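Local atomic coordinates of MccB protein (Escherichia coli, PDB entry 6OM4), a protein that takes part in making the antibiotic microcin C7, probably using ATP to attach adenylate to its N-formylated precursor peptide MccA. Residues F217-I220 with N221-K225; A265-Y268 with G269-E273; T47-S50 with Y51-L55. All coordinates share one frame; numbering follows the deposited sequence.

From the N terminus, interaction 3 comes first. It joins the short strand 49-50 to helix 51-58, close to the start of the chain and away from the annotated sites. Interaction 1 follows at the start of helix 219-230, between strands 208-211 and 234-240 of the large mixed sheet. Interaction 2 lies in the loop between strand 243-250 and helix 273-285. Each contact closes only a local turn. The three follow in series, and none nests in or crosses another. Interactions 1 and 2 touch where F217 CD2 meets Y268 CD1 at 3.7 Å. Interaction 3 is remote, its centre about 56 Å from that of interaction 1.

Interaction 1 (F217-I220 with N221-K225); sequences FNLI and NWVNK
N218 and W222 meet one turn apart at the start of a helix. N218 O lies over one face of the indole, 3.6 Å from the ring plane and off-centre. The same oxygen accepts the backbone N-H of W222 at 3.1 Å. The N218 side-chain amide crosses the indole obliquely, with the two planes 52° apart, and ND2 comes 3.6 Å from W222 NE1. L219 CG is anti to the backbone N (chi1 174°). This brings CD1 within 3.9 Å of W222 CE3, and CD1 also packs on V223 CG2. V223 N binds L219 O at 2.8 Å, and N224 N binds I220 O at 2.9 Å. These bonds carry the helical pattern forward from N218. N218 is the N-cap residue, though its amide does not cap the helix. A water bridges F217 O and N221 OD1, donating to both. The other end of the N221 amide, ND2, is held by E259. Outside the segments, I220 packs on Y258, and the F217 ring meets that of Y268 edge to face. L219 packs on A213 and touches the bound adenosine phosphoramidate. This is the helix start of a beta-alpha-beta unit, strand 208-211, helix 219-230 and strand 234-240, in the Rossmann-like ThiF domain, with L219 lining the nucleotide pocket.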
ATOM      1  N   PHE A 217       0.032  -9.309 -22.287  1.00 22.24           N
ATOM      2  CA  PHE A 217      -1.208  -9.295 -21.552  1.00 23.46           C
ATOM      3  C   PHE A 217      -1.185 -10.410 -20.499  1.00 22.74           C
ATOM      4  O   PHE A 217      -1.863 -10.277 -19.495  1.00 24.24           O
ATOM      5  CB  PHE A 217      -2.429  -9.482 -22.449  1.00 24.51           C
ATOM      6  CG  PHE A 217      -3.059  -8.234 -23.033  1.00 27.89           C
ATOM      7  CD1 PHE A 217      -2.359  -7.035 -23.149  1.00 28.80           C
ATOM      8  CD2 PHE A 217      -4.372  -8.276 -23.498  1.00 30.18           C
ATOM      9  CE1 PHE A 217      -2.949  -5.904 -23.705  1.00 28.54           C
ATOM     10  CE2 PHE A 217      -4.953  -7.158 -24.082  1.00 27.91           C
ATOM     11  CZ  PHE A 217      -4.248  -5.968 -24.167  1.00 30.98           C
ATOM     12  N   ASN A 218      -0.444 -11.496 -20.734  1.00 21.04           N
ATOM     13  CA  ASN A 218      -0.462 -12.636 -19.781  1.00 21.90           C
ATOM     14  C   ASN A 218       0.785 -12.636 -18.890  1.00 20.21           C
ATOM     15  O   ASN A 218       1.075 -13.628 -18.249  1.00 19.80           O
ATOM     16  CB  ASN A 218      -0.724 -13.971 -20.488  1.00 23.13           C
ATOM     17  CG  ASN A 218       0.345 -14.314 -21.502  1.00 27.36           C
ATOM     18  OD1 ASN A 218       1.037 -13.433 -22.008  1.00 30.61           O
ATOM     19  ND2 ASN A 218       0.530 -15.597 -21.776  1.00 31.85           N
ATOM     20  N   LEU A 219       1.499 -11.511 -18.785  1.00 17.64           N
ATOM     21  CA  LEU A 219       2.640 -11.475 -17.874  1.00 18.02           C
ATOM     22  C   LEU A 219       2.145 -11.756 -16.455  1.00 17.40           C
ATOM     23  O   LEU A 219       2.790 -12.456 -15.680  1.00 17.80           O
ATOM     24  CB  LEU A 219       3.296 -10.102 -17.931  1.00 17.00           C
ATOM     25  CG  LEU A 219       4.412  -9.862 -16.932  1.00 18.41           C
ATOM     26  CD1 LEU A 219       5.565 -10.816 -17.103  1.00 19.79           C
ATOM     27  CD2 LEU A 219       4.898  -8.439 -17.053  1.00 19.64           C
ATOM     28  N   ILE A 220       1.004 -11.164 -16.110  1.00 17.11           N
ATOM     29  CA  ILE A 220       0.488 -11.331 -14.758  1.00 16.41           C
ATOM     30  C   ILE A 220       0.268 -12.832 -14.504  1.00 15.74           C
ATOM     31  O   ILE A 220       0.548 -13.345 -13.410  1.00 15.08           O
ATOM     32  CB  ILE A 220      -0.784 -10.504 -14.509  1.00 15.95           C
ATOM     33  CG1 ILE A 220      -1.266 -10.660 -13.067  1.00 17.69           C
ATOM     34  CG2 ILE A 220      -1.894 -10.806 -15.507  1.00 16.24           C
ATOM     35  CD1 ILE A 220      -0.209 -10.305 -12.034  1.00 16.78           C
ATOM     36  N   ASN A 221      -0.195 -13.548 -15.521  1.00 15.60           N
ATOM     37  CA  ASN A 221      -0.422 -15.023 -15.369  1.00 17.80           C
ATOM     38  C   ASN A 221       0.898 -15.760 -15.131  1.00 17.92           C
ATOM     39  O   ASN A 221       0.975 -16.656 -14.252  1.00 18.41           O
ATOM     40  CB  ASN A 221      -1.204 -15.587 -16.547  1.00 20.87           C
ATOM     41  CG  ASN A 221      -2.522 -14.885 -16.743  1.00 23.36           C
ATOM     42  OD1 ASN A 221      -2.586 -13.918 -17.505  1.00 23.24           O
ATOM     43  ND2 ASN A 221      -3.536 -15.319 -16.007  1.00 23.19           N
ATOM     44  N   TRP A 222       1.943 -15.371 -15.873  1.00 17.11           N
ATOM     45  CA  TRP A 222       3.260 -15.928 -15.682  1.00 16.39           C
ATOM     46  C   TRP A 222       3.761 -15.652 -14.261  1.00 18.72           C
ATOM     47  O   TRP A 222       4.350 -16.532 -13.595  1.00 16.30           O
ATOM     48  CB  TRP A 222       4.269 -15.336 -16.656  1.00 18.62           C
ATOM     49  CG  TRP A 222       4.059 -15.695 -18.082  1.00 19.74           C
ATOM     50  CD1 TRP A 222       3.262 -16.681 -18.592  1.00 19.75           C
ATOM     51  CD2 TRP A 222       4.740 -15.089 -19.195  1.00 19.85           C
ATOM     52  NE1 TRP A 222       3.426 -16.737 -19.956  1.00 21.93           N
ATOM     53  CE2 TRP A 222       4.266 -15.728 -20.353  1.00 21.36           C
ATOM     54  CE3 TRP A 222       5.676 -14.050 -19.315  1.00 21.56           C
ATOM     55  CZ2 TRP A 222       4.728 -15.381 -21.628  1.00 22.24           C
ATOM     56  CZ3 TRP A 222       6.094 -13.678 -20.577  1.00 22.84           C
ATOM     57  CH2 TRP A 222       5.633 -14.349 -21.714  1.00 22.07           C
ATOM     58  N   VAL A 223       3.653 -14.376 -13.860  1.00 15.88           N
ATOM     59  CA  VAL A 223       4.181 -13.962 -12.536  1.00 16.50           C
ATOM     60  C   VAL A 223       3.478 -14.758 -11.430  1.00 14.90           C
ATOM     61  O   VAL A 223       4.075 -15.250 -10.522  1.00 14.95           O
ATOM     62  CB  VAL A 223       4.021 -12.440 -12.349  1.00 17.04           C
ATOM     63  CG1 VAL A 223       4.366 -12.051 -10.924  1.00 18.01           C
ATOM     64  CG2 VAL A 223       4.863 -11.655 -13.342  1.00 17.88           C
ATOM     65  N   ASN A 224       2.166 -14.851 -11.540  1.00 16.11           N
ATOM     66  CA  ASN A 224       1.342 -15.522 -10.591  1.00 16.77           C
ATOM     67  C   ASN A 224       1.830 -16.973 -10.449  1.00 16.98           C
ATOM     68  O   ASN A 224       2.090 -17.440  -9.342  1.00 17.16           O
ATOM     69  CB  ASN A 224      -0.116 -15.432 -11.011  1.00 16.62           C
ATOM     70  CG  ASN A 224      -1.043 -16.184 -10.076  1.00 16.68           C
ATOM     71  OD1 ASN A 224      -1.550 -17.277 -10.392  1.00 21.06           O
ATOM     72  ND2 ASN A 224      -1.205 -15.635  -8.905  1.00 13.85           N
ATOM     73  N   LYS A 225       1.941 -17.687 -11.579  1.00 18.15           N
ATOM     74  CA  LYS A 225       2.336 -19.112 -11.549  1.00 20.16           C
ATOM     75  C   LYS A 225       3.730 -19.252 -10.934  1.00 19.82           C
ATOM     76  O   LYS A 225       3.924 -20.094 -10.024  1.00 17.23           O
ATOM     77  CB  LYS A 225       2.228 -19.728 -12.953  1.00 24.17           C
ATOM     78  CG  LYS A 225       2.983 -21.043 -13.149  1.00 28.70           C
ATOM     79  CD  LYS A 225       2.655 -21.776 -14.449  1.00 31.78           C
ATOM     80  CE  LYS A 225       1.227 -22.308 -14.482  1.00 38.14           C
ATOM     81  NZ  LYS A 225       1.046 -23.422 -15.458  1.00 41.34           N
TER
HETATM   82  O   HOH W   1      -3.922 -12.164 -18.627  1.00 33.91           O

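Interaction 2 (A265-Y268 with G269-E273); sequences ADLY and GAEKE. Unlike the reference sequence in segment 269-273: A270 (reference Ser).
L267, Y268 and G269 form an inverse gamma turn centred on Y268, in the loop that leads to helix 273-285 and meets the bound peptide. The turn closes through a weak bond from G269 N to L267 O, 3.1 Å long and bent to 131° at the hydrogen. The L267 side chain lies alongside the glycine. With chi1 at 174°, CG lies opposite the backbone N, and the branched end leans over the G269 backbone. CD1 is 3.8 Å from G269 CA, and CG is 3.7 Å from G269 O. The Y268 side chain leaves the backbone away from 269-273, although CB stays 3.8 Å from G269 N. Its OH bonds to the backbone of the bound peptide. Backbone hydrogen bonds from A265 reach the same peptide. Further along, A270 N bonds to D276 OD1, and the A270 side chain packs on I275 and I279 of the helix. On the surface, K272 NZ makes a 3.2 Å salt bridge with E271 OE2. Across the turn itself there is one weak hydrogen bond, with contacts of L267 carbons with the G269 backbone. With so little bonding across the turn, the loop probably depends also on helix 273-285 and the bound peptide for its position.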
ATOM      1  N   ALA A 265     -11.252 -11.689 -17.438  1.00 24.45           N
ATOM      2  CA  ALA A 265     -11.155 -12.399 -18.730  1.00 24.42           C
ATOM      3  C   ALA A 265      -9.754 -13.010 -18.864  1.00 24.11           C
ATOM      4  O   ALA A 265      -8.773 -12.402 -18.481  1.00 25.18           O
ATOM      5  CB  ALA A 265     -11.425 -11.461 -19.885  1.00 24.00           C
ATOM      6  N   ASP A 266      -9.650 -14.215 -19.412  1.00 28.12           N
ATOM      7  CA  ASP A 266      -8.303 -14.713 -19.744  1.00 31.75           C
ATOM      8  C   ASP A 266      -8.170 -15.114 -21.215  1.00 28.94           C
ATOM      9  O   ASP A 266      -7.037 -15.353 -21.643  1.00 31.58           O
ATOM     10  CB  ASP A 266      -7.880 -15.876 -18.849  1.00 37.80           C
ATOM     11  CG  ASP A 266      -8.779 -17.077 -18.985  1.00 38.44           C
ATOM     12  OD1 ASP A 266      -9.932 -16.904 -19.422  1.00 43.71           O
ATOM     13  OD2 ASP A 266      -8.304 -18.180 -18.670  1.00 53.23           O
ATOM     14  N   LEU A 267      -9.265 -15.195 -21.981  1.00 26.59           N
ATOM     15  CA  LEU A 267      -9.129 -15.399 -23.430  1.00 24.85           C
ATOM     16  C   LEU A 267      -9.247 -14.058 -24.160  1.00 23.19           C
ATOM     17  O   LEU A 267     -10.358 -13.573 -24.425  1.00 23.10           O
ATOM     18  CB  LEU A 267     -10.154 -16.399 -23.974  1.00 27.02           C
ATOM     19  CG  LEU A 267     -10.132 -16.537 -25.506  1.00 30.63           C
ATOM     20  CD1 LEU A 267      -8.719 -16.804 -26.029  1.00 30.22           C
ATOM     21  CD2 LEU A 267     -11.071 -17.632 -26.003  1.00 33.01           C
ATOM     22  N   TYR A 268      -8.095 -13.506 -24.539  1.00 20.70           N
ATOM     23  CA  TYR A 268      -8.003 -12.307 -25.364  1.00 22.53           C
ATOM     24  C   TYR A 268      -7.956 -12.773 -26.821  1.00 20.54           C
ATOM     25  O   TYR A 268      -6.935 -12.677 -27.503  1.00 21.56           O
ATOM     26  CB  TYR A 268      -6.805 -11.451 -24.921  1.00 23.41           C
ATOM     27  CG  TYR A 268      -6.951 -10.944 -23.510  1.00 24.34           C
ATOM     28  CD1 TYR A 268      -7.694  -9.798 -23.246  1.00 24.03           C
ATOM     29  CD2 TYR A 268      -6.456 -11.668 -22.435  1.00 25.48           C
ATOM     30  CE1 TYR A 268      -7.891  -9.357 -21.947  1.00 26.19           C
ATOM     31  CE2 TYR A 268      -6.654 -11.247 -21.128  1.00 26.96           C
ATOM     32  CZ  TYR A 268      -7.372 -10.084 -20.887  1.00 26.05           C
ATOM     33  OH  TYR A 268      -7.573  -9.648 -19.620  1.00 28.68           O
ATOM     34  N   GLY A 269      -9.097 -13.282 -27.291  1.00 18.78           N
ATOM     35  CA  GLY A 269      -9.138 -13.959 -28.549  1.00 19.43           C
ATOM     36  C   GLY A 269     -10.473 -14.611 -28.775  1.00 20.48           C
ATOM     37  O   GLY A 269     -11.434 -14.265 -28.069  1.00 20.68           O
ATOM     38  N   ALA A 270     -10.546 -15.437 -29.831  1.00 22.86           N
ATOM     39  CA  ALA A 270     -11.771 -16.170 -30.213  1.00 22.32           C
ATOM     40  C   ALA A 270     -11.402 -17.597 -30.629  1.00 26.45           C
ATOM     41  O   ALA A 270     -10.286 -17.852 -31.117  1.00 23.41           O
ATOM     42  CB  ALA A 270     -12.503 -15.504 -31.343  1.00 23.74           C
ATOM     43  N   GLU A 271     -12.386 -18.501 -30.478  1.00 28.12           N
ATOM     44  CA  GLU A 271     -12.298 -19.891 -31.009  1.00 31.19           C
ATOM     45  C   GLU A 271     -12.272 -19.883 -32.547  1.00 28.94           C
ATOM     46  O   GLU A 271     -11.871 -20.866 -33.151  1.00 31.07           O
ATOM     47  CB  GLU A 271     -13.480 -20.782 -30.604  1.00 34.42           C
ATOM     48  CG  GLU A 271     -14.191 -20.414 -29.319  1.00 40.20           C
ATOM     49  CD  GLU A 271     -15.037 -19.144 -29.366  1.00 40.02           C
ATOM     50  OE1 GLU A 271     -14.608 -18.198 -28.716  1.00 33.92           O
ATOM     51  OE2 GLU A 271     -16.111 -19.094 -30.054  1.00 38.97           O
ATOM     52  N   LYS A 272     -12.764 -18.808 -33.170  1.00 26.47           N
ATOM     53  CA  LYS A 272     -12.751 -18.643 -34.620  1.00 27.57           C
ATOM     54  C   LYS A 272     -11.452 -17.934 -35.021  1.00 26.77           C
ATOM     55  O   LYS A 272     -11.227 -16.826 -34.617  1.00 24.00           O
ATOM     56  CB  LYS A 272     -13.978 -17.863 -35.080  1.00 30.65           C
ATOM     57  CG  LYS A 272     -15.277 -18.650 -34.957  1.00 33.95           C
ATOM     58  CD  LYS A 272     -16.424 -17.915 -34.334  1.00 33.06           C
ATOM     59  CE  LYS A 272     -17.544 -18.841 -33.910  1.00 31.76           C
ATOM     60  NZ  LYS A 272     -18.050 -18.452 -32.575  1.00 32.43           N
ATOM     61  N   GLU A 273     -10.608 -18.601 -35.804  1.00 25.45           N
ATOM     62  CA  GLU A 273      -9.304 -18.046 -36.166  1.00 26.05           C
ATOM     63  C   GLU A 273      -9.440 -16.672 -36.834  1.00 23.91           C
ATOM     64  O   GLU A 273      -8.656 -15.786 -36.523  1.00 24.10           O
ATOM     65  CB  GLU A 273      -8.542 -18.998 -37.083  1.00 28.81           C
ATOM     66  CG  GLU A 273      -7.157 -18.482 -37.420  1.00 29.22           C
ATOM     67  CD  GLU A 273      -6.298 -19.442 -38.227  1.00 35.29           C
ATOM     68  OE1 GLU A 273      -6.867 -20.252 -39.000  1.00 32.16           O
ATOM     69  OE2 GLU A 273      -5.056 -19.375 -38.078  1.00 37.20           O
TER

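Interaction 3 (T47-S50 with Y51-L55); sequences TPSS and YTAAL
S50 and A53 face each other across the first turn of helix 51-58. S50 OG sits between the backbone N and the carbonyl carbon (chi1 58°), which brings it to the N-terminal end of the helix. There OG accepts the N-H of A53 at 3.1 Å, in a fairly straight bond of 161°. The methyl of A53 points back toward the serines, and its CB lies 3.3 Å from S50 OG. S49 comes at the same methyl from another direction. Its OG, anti to the backbone N, stops 3.5 Å from A53 CB. A54 CB also lies near, 3.9 Å from S49 OG. The T52 side chain leaves the backbone away from the serines, yet its OG1 lies 3.5 Å from S50 OG.

S50 is the N-cap of the helix. Its side chain caps an N-H of the first turn. A53, three residues on, carries only a methyl, so no side chain there can return a bond to S50 N as in a capping box. The backbone bond of the first turn runs from A54 N to S50 O at 3.1 Å.

The Y51 side chain leaves the backbone away from the 47-50 segment, although its CB still touches S50 C. The ring meets F65 and F69 of helix 62-74 edge to face. A54 also packs on F65, and on C44 and F45 in the preceding loop. On the strand side, S49 makes backbone hydrogen bonds with Y3 of strand 2-5, in a small antiparallel sheet.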
ATOM      1  N   THR A  47       1.508  14.932  29.155  1.00 16.07           N
ATOM      2  CA  THR A  47       2.821  14.476  29.594  1.00 15.71           C
ATOM      3  C   THR A  47       2.636  13.045  30.065  1.00 16.53           C
ATOM      4  O   THR A  47       1.537  12.687  30.485  1.00 16.37           O
ATOM      5  CB  THR A  47       3.437  15.342  30.716  1.00 17.25           C
ATOM      6  OG1 THR A  47       2.734  15.199  31.955  1.00 17.67           O
ATOM      7  CG2 THR A  47       3.465  16.811  30.360  1.00 19.01           C
ATOM      8  N   PRO A  48       3.684  12.195  30.011  1.00 16.66           N
ATOM      9  CA  PRO A  48       3.563  10.781  30.374  1.00 17.37           C
ATOM     10  C   PRO A  48       3.050  10.658  31.812  1.00 17.78           C
ATOM     11  O   PRO A  48       3.607  11.246  32.710  1.00 17.77           O
ATOM     12  CB  PRO A  48       5.001  10.240  30.299  1.00 18.19           C
ATOM     13  CG  PRO A  48       5.696  11.188  29.337  1.00 19.49           C
ATOM     14  CD  PRO A  48       5.051  12.535  29.574  1.00 18.57           C
ATOM     15  N   SER A  49       1.995   9.884  32.004  1.00 16.76           N
ATOM     16  CA  SER A  49       1.380   9.780  33.289  1.00 18.47           C
ATOM     17  C   SER A  49       0.784   8.385  33.483  1.00 17.31           C
ATOM     18  O   SER A  49       0.273   7.774  32.520  1.00 16.72           O
ATOM     19  CB  SER A  49       0.332  10.834  33.424  1.00 19.61           C
ATOM     20  OG  SER A  49      -0.396  10.622  34.623  1.00 23.51           O
ATOM     21  N   SER A  50       0.816   7.879  34.726  1.00 17.93           N
ATOM     22  CA  SER A  50       0.087   6.651  35.078  1.00 18.93           C
ATOM     23  C   SER A  50      -1.419   6.955  35.186  1.00 19.03           C
ATOM     24  O   SER A  50      -1.835   8.059  35.319  1.00 19.15           O
ATOM     25  CB  SER A  50       0.577   6.016  36.360  1.00 18.75           C
ATOM     26  OG  SER A  50       0.477   6.936  37.440  1.00 21.59           O
ATOM     27  N   TYR A  51      -2.213   5.909  35.112  1.00 20.00           N
ATOM     28  CA  TYR A  51      -3.638   5.964  35.428  1.00 19.57           C
ATOM     29  C   TYR A  51      -3.866   6.613  36.784  1.00 20.92           C
ATOM     30  O   TYR A  51      -4.666   7.508  36.904  1.00 18.46           O
ATOM     31  CB  TYR A  51      -4.168   4.540  35.490  1.00 19.31           C
ATOM     32  CG  TYR A  51      -5.646   4.399  35.708  1.00 21.35           C
ATOM     33  CD1 TYR A  51      -6.509   4.338  34.623  1.00 26.21           C
ATOM     34  CD2 TYR A  51      -6.169   4.229  36.973  1.00 22.90           C
ATOM     35  CE1 TYR A  51      -7.872   4.151  34.793  1.00 26.54           C
ATOM     36  CE2 TYR A  51      -7.528   4.017  37.162  1.00 24.27           C
ATOM     37  CZ  TYR A  51      -8.383   4.001  36.070  1.00 26.94           C
ATOM     38  OH  TYR A  51      -9.727   3.813  36.234  1.00 28.29           O
ATOM     39  N   THR A  52      -3.132   6.165  37.810  1.00 23.34           N
ATOM     40  CA  THR A  52      -3.367   6.734  39.186  1.00 24.90           C
ATOM     41  C   THR A  52      -2.939   8.209  39.281  1.00 23.10           C
ATOM     42  O   THR A  52      -3.666   9.007  39.863  1.00 23.09           O
ATOM     43  CB  THR A  52      -2.760   5.878  40.302  1.00 30.08           C
ATOM     44  OG1 THR A  52      -1.348   6.100  40.246  1.00 32.20           O
ATOM     45  CG2 THR A  52      -3.133   4.420  40.168  1.00 28.85           C
ATOM     46  N   ALA A  53      -1.793   8.600  38.708  1.00 20.41           N
ATOM     47  CA  ALA A  53      -1.350   9.977  38.720  1.00 21.91           C
ATOM     48  C   ALA A  53      -2.368  10.893  38.036  1.00 21.02           C
ATOM     49  O   ALA A  53      -2.553  12.029  38.486  1.00 21.41           O
ATOM     50  CB  ALA A  53       0.026  10.114  38.087  1.00 24.02           C
ATOM     51  N   ALA A  54      -2.994  10.412  36.944  1.00 18.46           N
ATOM     52  CA  ALA A  54      -4.019  11.166  36.252  1.00 18.86           C
ATOM     53  C   ALA A  54      -5.291  11.211  37.113  1.00 18.96           C
ATOM     54  O   ALA A  54      -5.850  12.264  37.279  1.00 21.89           O
ATOM     55  CB  ALA A  54      -4.315  10.572  34.894  1.00 17.72           C
ATOM     56  N   LEU A  55      -5.690  10.066  37.653  1.00 21.01           N
ATOM     57  CA  LEU A  55      -6.910   9.965  38.508  1.00 25.14           C
ATOM     58  C   LEU A  55      -6.800  10.911  39.712  1.00 27.13           C
ATOM     59  O   LEU A  55      -7.808  11.467  40.110  1.00 28.45           O
ATOM     60  CB  LEU A  55      -7.103   8.500  38.910  1.00 23.31           C
ATOM     61  CG  LEU A  55      -8.261   8.152  39.843  1.00 24.68           C
ATOM     62  CD1 LEU A  55      -9.570   8.686  39.312  1.00 22.94           C
ATOM     63  CD2 LEU A  55      -8.344   6.653  40.001  1.00 25.66           C
TER